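Local coordinates for protein cytochrome c, mono-and diheme variant (Methylophaga aminisulfidivorans MP, PDB 7C90) that probably carries electrons through a covalently bound heme c, as a cytochrome cL of the methanol oxidation system in a marine methylotroph, at residues A115-K118 / G119-E122; L165-E168 / Q169-N172; Y109-P112 / K113-N116; S82-M85 / T86-G90. One frame throughout, in Å; residues are numbered along the deposited sequence.

Interaction 1: A115-K118 / G119-E122; sequences ANDK and GLFE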
loop_
_atom_site.group_PDB
_atom_site.type_symbol
_atom_site.label_atom_id
_atom_site.label_comp_id
_atom_site.label_asym_id
_atom_site.label_seq_id
_atom_site.Cartn_x
_atom_site.Cartn_y
_atom_site.Cartn_z
ATOM N N ALA A 115 1.749 12.325 -18.312
ATOM C CA ALA A 115 1.405 13.748 -18.577
ATOM C C ALA A 115 0.591 13.876 -19.874
ATOM O O ALA A 115 -0.041 14.952 -20.085
ATOM C CB ALA A 115 2.649 14.593 -18.635
ATOM N N ASN A 116 0.569 12.839 -20.719
ATOM C CA ASN A 116 -0.248 12.868 -21.957
ATOM C C ASN A 116 -1.314 11.765 -21.872
ATOM O O ASN A 116 -1.175 10.837 -21.040
ATOM C CB ASN A 116 0.666 12.855 -23.187
ATOM C CG ASN A 116 1.351 11.530 -23.428
ATOM O OD1 ASN A 116 0.701 10.503 -23.655
ATOM N ND2 ASN A 116 2.673 11.549 -23.378
ATOM N N ASP A 117 -2.378 11.875 -22.674
ATOM C CA ASP A 117 -3.561 10.995 -22.543
ATOM C C ASP A 117 -3.247 9.586 -23.083
ATOM O O ASP A 117 -3.808 8.610 -22.518
ATOM C CB ASP A 117 -4.808 11.649 -23.139
ATOM C CG ASP A 117 -5.391 12.728 -22.225
ATOM O OD1 ASP A 117 -5.108 12.695 -20.992
ATOM O OD2 ASP A 117 -6.107 13.597 -22.756
ATOM N N LYS A 118 -2.371 9.433 -24.071
ATOM C CA LYS A 118 -2.018 8.076 -24.573
ATOM C C LYS A 118 -1.326 7.313 -23.443
ATOM O O LYS A 118 -1.674 6.166 -23.199
ATOM C CB LYS A 118 -1.116 8.143 -25.801
ATOM C CG LYS A 118 -0.594 6.792 -26.294
ATOM C CD LYS A 118 -0.057 6.881 -27.701
ATOM C CE LYS A 118 0.483 5.579 -28.249
ATOM N NZ LYS A 118 1.653 5.104 -27.482
ATOM N N GLY A 119 -0.376 7.945 -22.751
ATOM C CA GLY A 119 0.336 7.273 -21.650
ATOM C C GLY A 119 -0.593 6.957 -20.483
ATOM O O GLY A 119 -0.533 5.841 -19.964
ATOM N N LEU A 120 -1.439 7.902 -20.085
ATOM C CA LEU A 120 -2.379 7.745 -18.949
ATOM C C LEU A 120 -3.292 6.558 -19.222
ATOM O O LEU A 120 -3.491 5.756 -18.292
ATOM C CB LEU A 120 -3.199 9.023 -18.767
ATOM C CG LEU A 120 -4.152 9.041 -17.573
ATOM C CD1 LEU A 120 -3.447 8.699 -16.279
ATOM C CD2 LEU A 120 -4.828 10.402 -17.481
ATOM N N PHE A 121 -3.871 6.478 -20.421
ATOM C CA PHE A 121 -4.747 5.343 -20.794
ATOM C C PHE A 121 -3.912 4.046 -20.642
ATOM O O PHE A 121 -4.364 3.109 -19.977
ATOM C CB PHE A 121 -5.312 5.512 -22.200
ATOM C CG PHE A 121 -6.179 4.364 -22.619
ATOM C CD1 PHE A 121 -5.624 3.234 -23.215
ATOM C CD2 PHE A 121 -7.541 4.392 -22.396
ATOM C CE1 PHE A 121 -6.419 2.149 -23.555
ATOM C CE2 PHE A 121 -8.336 3.311 -22.763
ATOM C CZ PHE A 121 -7.773 2.200 -23.337
ATOM N N GLU A 122 -2.672 4.024 -21.139
ATOM C CA GLU A 122 -1.829 2.787 -21.072
ATOM C C GLU A 122 -1.664 2.375 -19.620
ATOM O O GLU A 122 -1.763 1.180 -19.362
ATOM C CB GLU A 122 -0.462 2.958 -21.736
ATOM C CG GLU A 122 -0.599 3.147 -23.227
ATOM C CD GLU A 122 0.590 3.801 -23.919
ATOM O OE1 GLU A 122 1.364 4.525 -23.239
ATOM O OE2 GLU A 122 0.728 3.605 -25.148
HETATM O O HOH W 1 3.001 6.088 -24.905
#
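Asn116 meets Gly119 where helix 117-126 begins, a worked example of how a side chain serves a helix end whose amides lack a carbonyl one turn back. With its CG held between the backbone N and the carbonyl carbon (chi1 72°), the Asn116 amide turns over the first turn, and OD1 accepts from Gly119 N at 2.9 Å. The donor stands somewhat tilted from the amide plane, but its N-H points almost straight at the oxygen (165°). Regular helical bonding follows, with Leu120 N bound to Asn116 O at 3.1 Å and Phe121 N to Asp117 O at 3.0 Å.

The two sides of this turn differ sharply. On the inner side, Asp117, Leu120 and Phe121 are buried: Leu120 reaches the heme and Met148 of helix 141-153, Phe121 packs on Ile144 and Met148 of the same helix, and the Asp117 carboxylate is held by Asn71 and Arg152. On the more open, water-containing side, though Glu122 is itself buried, Lys118 bends only at its last torsion, which swings NZ to Glu122 OE2 in a salt bridge of 2.9 Å on the syn side of the carboxylate. A water also spans the pair, accepting from Lys118 NZ (3.1 Å) and donating to Glu122 OE1 (2.8 Å). Both ends are shared: NZ also bonds to Val35 O, OE1 pairs with Lys113 and OE2 accepts from Arg37 N.

An Asn N-cap followed by an i to i+4 salt bridge thus starts a helix of the cytochrome c fold whose inner side packs on helix 141-153 and reaches the heme through Leu120.

Interaction 2: L165-E168 / Q169-N172; sequences LTEE and QKAN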
loop_
_atom_site.group_PDB
_atom_site.type_symbol
_atom_site.label_atom_id
_atom_site.label_comp_id
_atom_site.label_asym_id
_atom_site.label_seq_id
_atom_site.Cartn_x
_atom_site.Cartn_y
_atom_site.Cartn_z
ATOM N N LEU A 165 -3.021 19.241 -22.828
ATOM C CA LEU A 165 -3.657 20.544 -23.195
ATOM C C LEU A 165 -3.029 21.095 -24.484
ATOM O O LEU A 165 -1.791 21.021 -24.622
ATOM C CB LEU A 165 -3.469 21.569 -22.069
ATOM C CG LEU A 165 -4.159 21.288 -20.744
ATOM C CD1 LEU A 165 -3.763 22.335 -19.718
ATOM C CD2 LEU A 165 -5.669 21.216 -20.913
ATOM N N THR A 166 -3.853 21.697 -25.343
ATOM C CA THR A 166 -3.417 22.477 -26.538
ATOM C C THR A 166 -2.809 23.797 -26.057
ATOM O O THR A 166 -3.048 24.170 -24.874
ATOM C CB THR A 166 -4.569 22.692 -27.524
ATOM O OG1 THR A 166 -5.518 23.598 -26.963
ATOM C CG2 THR A 166 -5.251 21.398 -27.903
ATOM N N GLU A 167 -2.037 24.466 -26.918
ATOM C CA GLU A 167 -1.390 25.761 -26.583
ATOM C C GLU A 167 -2.486 26.731 -26.118
ATOM O O GLU A 167 -2.269 27.432 -25.121
ATOM C CB GLU A 167 -0.596 26.290 -27.777
ATOM C CG GLU A 167 0.430 25.306 -28.310
ATOM C CD GLU A 167 1.783 25.307 -27.610
ATOM O OE1 GLU A 167 1.866 25.857 -26.483
ATOM O OE2 GLU A 167 2.769 24.761 -28.209
ATOM N N GLU A 168 -3.639 26.712 -26.787
ATOM C CA GLU A 168 -4.829 27.559 -26.507
ATOM C C GLU A 168 -5.319 27.307 -25.075
ATOM O O GLU A 168 -5.574 28.292 -24.324
ATOM C CB GLU A 168 -5.929 27.216 -27.520
ATOM C CG GLU A 168 -6.821 28.381 -27.905
ATOM C CD GLU A 168 -7.761 28.102 -29.073
ATOM O OE1 GLU A 168 -8.555 29.007 -29.424
ATOM O OE2 GLU A 168 -7.696 26.983 -29.636
ATOM N N GLN A 169 -5.483 26.032 -24.715
ATOM C CA GLN A 169 -6.004 25.619 -23.385
ATOM C C GLN A 169 -5.015 26.060 -22.298
ATOM O O GLN A 169 -5.468 26.621 -21.292
ATOM C CB GLN A 169 -6.290 24.120 -23.423
ATOM C CG GLN A 169 -7.453 23.767 -24.345
ATOM C CD GLN A 169 -7.630 22.279 -24.515
ATOM O OE1 GLN A 169 -6.687 21.501 -24.415
ATOM N NE2 GLN A 169 -8.853 21.871 -24.785
ATOM N N LYS A 170 -3.713 25.858 -22.511
ATOM C CA LYS A 170 -2.644 26.289 -21.570
ATOM C C LYS A 170 -2.777 27.795 -21.304
ATOM O O LYS A 170 -2.852 28.194 -20.123
ATOM C CB LYS A 170 -1.254 25.945 -22.117
ATOM C CG LYS A 170 -0.918 24.465 -22.092
ATOM C CD LYS A 170 0.451 24.120 -22.627
ATOM C CE LYS A 170 0.572 22.633 -22.889
ATOM N NZ LYS A 170 1.731 22.302 -23.748
ATOM N N ALA A 171 -2.822 28.602 -22.363
ATOM C CA ALA A 171 -2.911 30.077 -22.276
ATOM C C ALA A 171 -4.115 30.459 -21.404
ATOM O O ALA A 171 -3.983 31.458 -20.681
ATOM C CB ALA A 171 -2.992 30.687 -23.658
ATOM N N ASN A 172 -5.207 29.674 -21.430
ATOM C CA ASN A 172 -6.492 29.980 -20.732
ATOM C C ASN A 172 -6.750 29.080 -19.512
ATOM O O ASN A 172 -7.910 29.000 -19.093
ATOM C CB ASN A 172 -7.667 29.850 -21.695
ATOM C CG ASN A 172 -7.487 30.752 -22.894
ATOM O OD1 ASN A 172 -7.691 30.335 -24.036
ATOM N ND2 ASN A 172 -7.045 31.971 -22.637
HETATM O O HOH W 2 0.855 20.185 -25.265
#
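Thr166 and Gln169 are brought together by two first torsions: OG1 of Thr166 stands between its backbone N and carbonyl carbon (chi1 70°), while CG of Gln169 lies beside its own backbone N (chi1 -68°) and the chain runs out extended, back over the start of the helix. Each residue then serves the other's amide. Gln169 OE1 accepts from Thr166 N at 3.0 Å along a nearly straight N-H, and Thr166 OG1 accepts from Gln169 N in a weak bond of 3.3 Å. This reciprocal pair is a capping box. A lysine in place of Gln169 would probably leave Thr166 N without its acceptor and set the turn before the helix freer to move.

Leu165 adds an apolar flank, its CD2 lying 3.9 Å from Gln169 CB and its CB 3.9 Å from Lys170 CG. The extended Lys170 chain passes Leu165 on its way to a water, which accepts from NZ (2.7 Å) and donates to Leu165 O (2.8 Å).

The centre of this contact lies about 18 Å from the centre of the chain, at the surface, on short helix 167-171; Gln169 touches Thr72, just ahead of helix 74-87, and Leu165 touches Phe173 in the loop that follows.

Interaction 3: Y109-P112 / K113-N116; sequences YTYP and KNAN. With HEC (heme c), chain E.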
loop_
_atom_site.group_PDB
_atom_site.type_symbol
_atom_site.label_atom_id
_atom_site.label_comp_id
_atom_site.label_asym_id
_atom_site.label_seq_id
_atom_site.Cartn_x
_atom_site.Cartn_y
_atom_site.Cartn_z
ATOM N N TYR A 109 5.198 13.079 -11.563
ATOM C CA TYR A 109 4.852 11.782 -12.209
ATOM C C TYR A 109 5.889 10.715 -11.814
ATOM O O TYR A 109 7.109 10.956 -11.841
ATOM C CB TYR A 109 4.758 11.948 -13.736
ATOM C CG TYR A 109 3.637 12.848 -14.191
ATOM C CD1 TYR A 109 2.351 12.352 -14.346
ATOM C CD2 TYR A 109 3.834 14.218 -14.388
ATOM C CE1 TYR A 109 1.295 13.167 -14.714
ATOM C CE2 TYR A 109 2.785 15.055 -14.749
ATOM C CZ TYR A 109 1.513 14.524 -14.935
ATOM O OH TYR A 109 0.445 15.317 -15.272
ATOM N N THR A 110 5.409 9.520 -11.510
ATOM C CA THR A 110 6.250 8.314 -11.464
ATOM C C THR A 110 6.726 7.980 -12.886
ATOM O O THR A 110 7.926 7.680 -13.071
ATOM C CB THR A 110 5.481 7.184 -10.785
ATOM O OG1 THR A 110 4.914 7.767 -9.611
ATOM C CG2 THR A 110 6.355 5.985 -10.513
ATOM N N TYR A 111 5.809 8.009 -13.854
ATOM C CA TYR A 111 6.062 7.736 -15.281
ATOM C C TYR A 111 5.714 8.986 -16.075
ATOM O O TYR A 111 4.567 9.416 -16.102
ATOM C CB TYR A 111 5.283 6.490 -15.695
ATOM C CG TYR A 111 5.462 5.296 -14.786
ATOM C CD1 TYR A 111 6.580 4.486 -14.895
ATOM C CD2 TYR A 111 4.528 4.975 -13.824
ATOM C CE1 TYR A 111 6.763 3.391 -14.065
ATOM C CE2 TYR A 111 4.684 3.868 -13.003
ATOM C CZ TYR A 111 5.799 3.063 -13.135
ATOM O OH TYR A 111 5.983 1.997 -12.302
ATOM N N PRO A 112 6.706 9.649 -16.713
ATOM C CA PRO A 112 6.462 10.911 -17.426
ATOM C C PRO A 112 5.415 10.872 -18.561
ATOM O O PRO A 112 4.704 11.882 -18.794
ATOM C CB PRO A 112 7.862 11.291 -17.971
ATOM C CG PRO A 112 8.679 10.009 -17.947
ATOM C CD PRO A 112 8.107 9.207 -16.791
ATOM N N LYS A 113 5.259 9.725 -19.232
ATOM C CA LYS A 113 4.224 9.568 -20.297
ATOM C C LYS A 113 2.831 9.854 -19.727
ATOM O O LYS A 113 1.934 10.116 -20.531
ATOM C CB LYS A 113 4.255 8.163 -20.908
ATOM C CG LYS A 113 3.804 7.052 -19.973
ATOM C CD LYS A 113 3.940 5.682 -20.631
ATOM C CE LYS A 113 2.726 4.811 -20.445
ATOM N NZ LYS A 113 2.822 3.504 -21.142
ATOM N N ASN A 114 2.628 9.773 -18.405
ATOM C CA ASN A 114 1.282 9.943 -17.808
ATOM C C ASN A 114 0.864 11.424 -17.873
ATOM O O ASN A 114 -0.325 11.704 -17.626
ATOM C CB ASN A 114 1.164 9.297 -16.420
ATOM C CG ASN A 114 1.216 7.782 -16.508
ATOM O OD1 ASN A 114 0.714 7.197 -17.480
ATOM N ND2 ASN A 114 1.832 7.138 -15.518
ATOM N N ALA A 115 1.749 12.325 -18.312
ATOM C CA ALA A 115 1.405 13.748 -18.577
ATOM C C ALA A 115 0.591 13.876 -19.874
ATOM O O ALA A 115 -0.041 14.952 -20.085
ATOM C CB ALA A 115 2.649 14.593 -18.635
ATOM N N ASN A 116 0.569 12.839 -20.719
ATOM C CA ASN A 116 -0.248 12.868 -21.957
ATOM C C ASN A 116 -1.314 11.765 -21.872
ATOM O O ASN A 116 -1.175 10.837 -21.040
ATOM C CB ASN A 116 0.666 12.855 -23.187
ATOM C CG ASN A 116 1.351 11.530 -23.428
ATOM O OD1 ASN A 116 0.701 10.503 -23.655
ATOM N ND2 ASN A 116 2.673 11.549 -23.378
HETATM FE FE HEC E . -3.245 3.500 -9.505
HETATM C CHA HEC E . 0.069 4.262 -10.051
HETATM C CHB HEC E . -4.162 5.695 -11.878
HETATM C CHC HEC E . -6.461 2.320 -9.272
HETATM C CHD HEC E . -2.390 1.831 -6.659
HETATM N NA HEC E . -2.190 4.715 -10.770
HETATM C C1A HEC E . -0.896 4.948 -10.854
HETATM C C2A HEC E . -0.486 5.912 -11.896
HETATM C C3A HEC E . -1.757 6.310 -12.475
HETATM C C4A HEC E . -2.734 5.564 -11.649
HETATM C CMA HEC E . -2.088 7.301 -13.536
HETATM C CAA HEC E . 0.876 6.344 -12.290
HETATM C CBA HEC E . 0.969 7.760 -11.747
HETATM C CGA HEC E . 2.243 8.427 -12.149
HETATM O O1A HEC E . 2.849 8.021 -13.158
HETATM O O2A HEC E . 2.673 9.324 -11.378
HETATM N NB HEC E . -5.007 3.952 -10.436
HETATM C C1B HEC E . -5.215 4.898 -11.310
HETATM C C2B HEC E . -6.618 5.053 -11.747
HETATM C C3B HEC E . -7.299 4.011 -10.986
HETATM C C4B HEC E . -6.217 3.402 -10.226
HETATM C CMB HEC E . -7.168 6.049 -12.728
HETATM C CAB HEC E . -8.789 3.662 -11.016
HETATM C CBB HEC E . -9.181 3.052 -12.317
HETATM N NC HEC E . -4.239 2.301 -8.193
HETATM C C1C HEC E . -5.514 1.899 -8.291
HETATM C C2C HEC E . -5.984 1.011 -7.214
HETATM C C3C HEC E . -4.748 0.868 -6.435
HETATM C C4C HEC E . -3.755 1.692 -7.105
HETATM C CMC HEC E . -7.362 0.460 -7.078
HETATM C CAC HEC E . -4.697 0.105 -5.135
HETATM C CBC HEC E . -5.178 -1.315 -5.239
HETATM N ND HEC E . -1.464 3.146 -8.517
HETATM C C1D HEC E . -1.300 2.474 -7.392
HETATM C C2D HEC E . 0.075 2.329 -6.957
HETATM C C3D HEC E . 0.829 3.041 -7.961
HETATM C C4D HEC E . -0.236 3.468 -8.872
HETATM C CMD HEC E . 0.552 1.586 -5.768
HETATM C CAD HEC E . 2.287 3.178 -8.113
HETATM C CBD HEC E . 2.643 2.069 -9.115
HETATM C CGD HEC E . 3.954 2.228 -9.865
HETATM O O1D HEC E . 4.798 3.043 -9.452
HETATM O O2D HEC E . 4.204 1.511 -10.872
#
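Tyr109 passes obliquely across Asn114 and sets a ring face against Ala115, so that this residue, next to a heme propionate, also packs on the 3-10 turn that succeeds it. Its CB starts near the heme, 4.1 Å from O2A. Along one side of the ring, CD1 comes to 3.9 Å from Asn114 CB and CE1 to 3.6 Å from Asn114 C. Farther out, CZ lies 3.7 Å from Ala115 CA, and the hydroxyl oxygen ends beside that same CA. The methyl of Ala115 sits over the ring face in a CH-pi contact, CB to centroid 4.2 Å. With an alanine here, Ala115 would probably lose its aromatic platform and a gap would be likely to open beside the 3-10 turn.

That turn is tied by two backbone bonds, Asn114 N to Tyr111 O and Ala115 N to Pro112 O, which carry Asn114 back to the heme. There three N-H groups grip one propionate: Thr110 N gives to O2A at 2.7 Å, while Tyr111 N and Asn114 ND2 both give to O1A, the latter at 2.7 Å. The Asn114 amide is fixed at its other end too, OD1 accepting from Thr123, and it runs beside the Tyr111 ring with the two planes 83° apart. The other propionate receives Tyr111 OH near the ring plane, though the modelled 2.3 Å to O2D is so short that its length is doubtful.

Thr110 N, Tyr111 through N and OH, and Asn114 ND2, joined by Arg129 N, form the propionate-binding site of this c-type heme pocket, with Tyr109 packed beside it.

Interaction 4: S82-M85 / T86-G90; sequences SLFM and TACSG. With HEC (heme c), chain E.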
loop_
_atom_site.group_PDB
_atom_site.type_symbol
_atom_site.label_atom_id
_atom_site.label_comp_id
_atom_site.label_asym_id
_atom_site.label_seq_id
_atom_site.Cartn_x
_atom_site.Cartn_y
_atom_site.Cartn_z
ATOM N N SER A 82 -17.604 9.805 -10.503
ATOM C CA SER A 82 -18.310 8.689 -9.835
ATOM C C SER A 82 -17.555 7.370 -10.105
ATOM O O SER A 82 -17.452 6.565 -9.181
ATOM C CB SER A 82 -19.758 8.671 -10.261
ATOM O OG SER A 82 -20.318 7.389 -10.059
ATOM N N LEU A 83 -16.979 7.179 -11.299
ATOM C CA LEU A 83 -16.253 5.927 -11.680
ATOM C C LEU A 83 -14.893 5.871 -10.972
ATOM O O LEU A 83 -14.485 4.771 -10.535
ATOM C CB LEU A 83 -16.081 5.857 -13.196
ATOM C CG LEU A 83 -17.382 5.640 -13.966
ATOM C CD1 LEU A 83 -17.223 6.029 -15.423
ATOM C CD2 LEU A 83 -17.850 4.200 -13.852
ATOM N N PHE A 84 -14.229 7.016 -10.846
ATOM C CA PHE A 84 -12.971 7.167 -10.079
ATOM C C PHE A 84 -13.197 6.816 -8.601
ATOM O O PHE A 84 -12.371 6.104 -8.044
ATOM C CB PHE A 84 -12.431 8.584 -10.189
ATOM C CG PHE A 84 -11.154 8.801 -9.441
ATOM C CD1 PHE A 84 -11.176 9.130 -8.102
ATOM C CD2 PHE A 84 -9.941 8.677 -10.074
ATOM C CE1 PHE A 84 -9.998 9.356 -7.415
ATOM C CE2 PHE A 84 -8.761 8.888 -9.381
ATOM C CZ PHE A 84 -8.794 9.244 -8.056
ATOM N N MET A 85 -14.280 7.295 -7.983
ATOM C CA MET A 85 -14.571 6.978 -6.554
ATOM C C MET A 85 -14.684 5.462 -6.403
ATOM O O MET A 85 -14.085 4.930 -5.475
ATOM C CB MET A 85 -15.844 7.644 -6.027
ATOM C CG MET A 85 -15.832 9.131 -6.173
ATOM S SD MET A 85 -14.365 9.910 -5.479
ATOM C CE MET A 85 -13.857 11.034 -6.782
ATOM N N THR A 86 -15.381 4.785 -7.303
ATOM C CA THR A 86 -15.583 3.317 -7.209
ATOM C C THR A 86 -14.257 2.558 -7.450
ATOM O O THR A 86 -13.961 1.594 -6.695
ATOM C CB THR A 86 -16.691 2.838 -8.157
ATOM O OG1 THR A 86 -17.856 3.631 -7.945
ATOM C CG2 THR A 86 -17.009 1.378 -7.931
ATOM N N ALA A 87 -13.471 2.958 -8.444
ATOM C CA ALA A 87 -12.381 2.128 -9.008
ATOM C C ALA A 87 -11.027 2.527 -8.460
ATOM O O ALA A 87 -10.129 1.662 -8.510
ATOM C CB ALA A 87 -12.390 2.157 -10.523
ATOM N N CYS A 88 -10.860 3.767 -7.998
ATOM C CA CYS A 88 -9.529 4.397 -7.821
ATOM C C CYS A 88 -9.379 5.005 -6.427
ATOM O O CYS A 88 -8.227 5.104 -5.984
ATOM C CB CYS A 88 -9.259 5.479 -8.879
ATOM S SG CYS A 88 -9.798 5.048 -10.499
ATOM N N SER A 89 -10.453 5.516 -5.806
ATOM C CA SER A 89 -10.335 6.421 -4.623
ATOM C C SER A 89 -9.679 5.692 -3.454
ATOM O O SER A 89 -8.884 6.334 -2.710
ATOM C CB SER A 89 -11.654 7.085 -4.222
ATOM O OG SER A 89 -12.628 6.165 -3.755
ATOM N N GLY A 90 -9.958 4.404 -3.304
ATOM C CA GLY A 90 -9.409 3.598 -2.183
ATOM C C GLY A 90 -7.888 3.671 -2.137
ATOM O O GLY A 90 -7.345 3.684 -1.043
HETATM FE FE HEC E . -3.245 3.500 -9.505
HETATM C CHA HEC E . 0.069 4.262 -10.051
HETATM C CHB HEC E . -4.162 5.695 -11.878
HETATM C CHC HEC E . -6.461 2.320 -9.272
HETATM C CHD HEC E . -2.390 1.831 -6.659
HETATM N NA HEC E . -2.190 4.715 -10.770
HETATM C C1A HEC E . -0.896 4.948 -10.854
HETATM C C2A HEC E . -0.486 5.912 -11.896
HETATM C C3A HEC E . -1.757 6.310 -12.475
HETATM C C4A HEC E . -2.734 5.564 -11.649
HETATM C CMA HEC E . -2.088 7.301 -13.536
HETATM C CAA HEC E . 0.876 6.344 -12.290
HETATM C CBA HEC E . 0.969 7.760 -11.747
HETATM C CGA HEC E . 2.243 8.427 -12.149
HETATM O O1A HEC E . 2.849 8.021 -13.158
HETATM O O2A HEC E . 2.673 9.324 -11.378
HETATM N NB HEC E . -5.007 3.952 -10.436
HETATM C C1B HEC E . -5.215 4.898 -11.310
HETATM C C2B HEC E . -6.618 5.053 -11.747
HETATM C C3B HEC E . -7.299 4.011 -10.986
HETATM C C4B HEC E . -6.217 3.402 -10.226
HETATM C CMB HEC E . -7.168 6.049 -12.728
HETATM C CAB HEC E . -8.789 3.662 -11.016
HETATM C CBB HEC E . -9.181 3.052 -12.317
HETATM N NC HEC E . -4.239 2.301 -8.193
HETATM C C1C HEC E . -5.514 1.899 -8.291
HETATM C C2C HEC E . -5.984 1.011 -7.214
HETATM C C3C HEC E . -4.748 0.868 -6.435
HETATM C C4C HEC E . -3.755 1.692 -7.105
HETATM C CMC HEC E . -7.362 0.460 -7.078
HETATM C CAC HEC E . -4.697 0.105 -5.135
HETATM C CBC HEC E . -5.178 -1.315 -5.239
HETATM N ND HEC E . -1.464 3.146 -8.517
HETATM C C1D HEC E . -1.300 2.474 -7.392
HETATM C C2D HEC E . 0.075 2.329 -6.957
HETATM C C3D HEC E . 0.829 3.041 -7.961
HETATM C C4D HEC E . -0.236 3.468 -8.872
HETATM C CMD HEC E . 0.552 1.586 -5.768
HETATM C CAD HEC E . 2.287 3.178 -8.113
HETATM C CBD HEC E . 2.643 2.069 -9.115
HETATM C CGD HEC E . 3.954 2.228 -9.865
HETATM O O1D HEC E . 4.798 3.043 -9.452
HETATM O O2D HEC E . 4.204 1.511 -10.872
#
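This is a local aromatic contact at the junction of helix 74-87 and the heme-attachment segment, where Phe84 receives Cys88 on its ring. CG of Phe84 is anti to the backbone N (chi1 -180°), which carries the ring forward under the cysteine. Cys88 CB then lies over one face, offset toward the rim, in a CH-pi contact 3.6 Å from the ring centroid. The sulfur stands obliquely at 4.3 Å from that centroid and turns away to the heme, where SG is bonded to CAB at 1.8 Å. The cysteine thus lies between the Phe84 ring and the heme edge it is bonded to.

The backbone breaks its helical course here, and Phe84 O gathers the amides that follow, accepting from Cys88 N at 2.8 Å and, weakly, from Ser89 N at 3.0 Å. Ser89 doubles back, too: its OG donates to Met85 O at 2.6 Å, in the carbonyl plane and on a lone pair. Cys88 opens the sequence Cys-Ser-Gly-Cys-His, the CXXCH signature of c-type cytochromes, in which Cys91 makes the second covalent link and His92 ligates the iron.

Around the contact, Thr86 OG1 is hydrogen-bonded to Asn138 O of the third subunit. Within the chain, helix 141-153 packs alongside, Trp150 meeting the Phe84 ring, Val151 also touching Phe84, and His146 and Ile147 touching Leu83, while short helix 89-92 continues directly from the cysteine.

From the N terminus the contacts come in the order interaction 4, interaction 3, interaction 1 and interaction 2. Each is a local turn of continuous chain, so none closes a long loop and none nests within or crosses another. Interaction 4 joins the end of helix 74-87 to helix 89-92. Interaction 3 stands about 20 Å from it between centres, on the opposite side of the chain's centre, yet both touch the same heme, by propionates and thioether respectively. Interaction 3 runs into interaction 1 through the shared Ala115 and Asn116, and a salt bridge further ties this loop to helix 117-126. Interaction 2 lies apart, toward the C terminus and about 18 Å between centres from interaction 1.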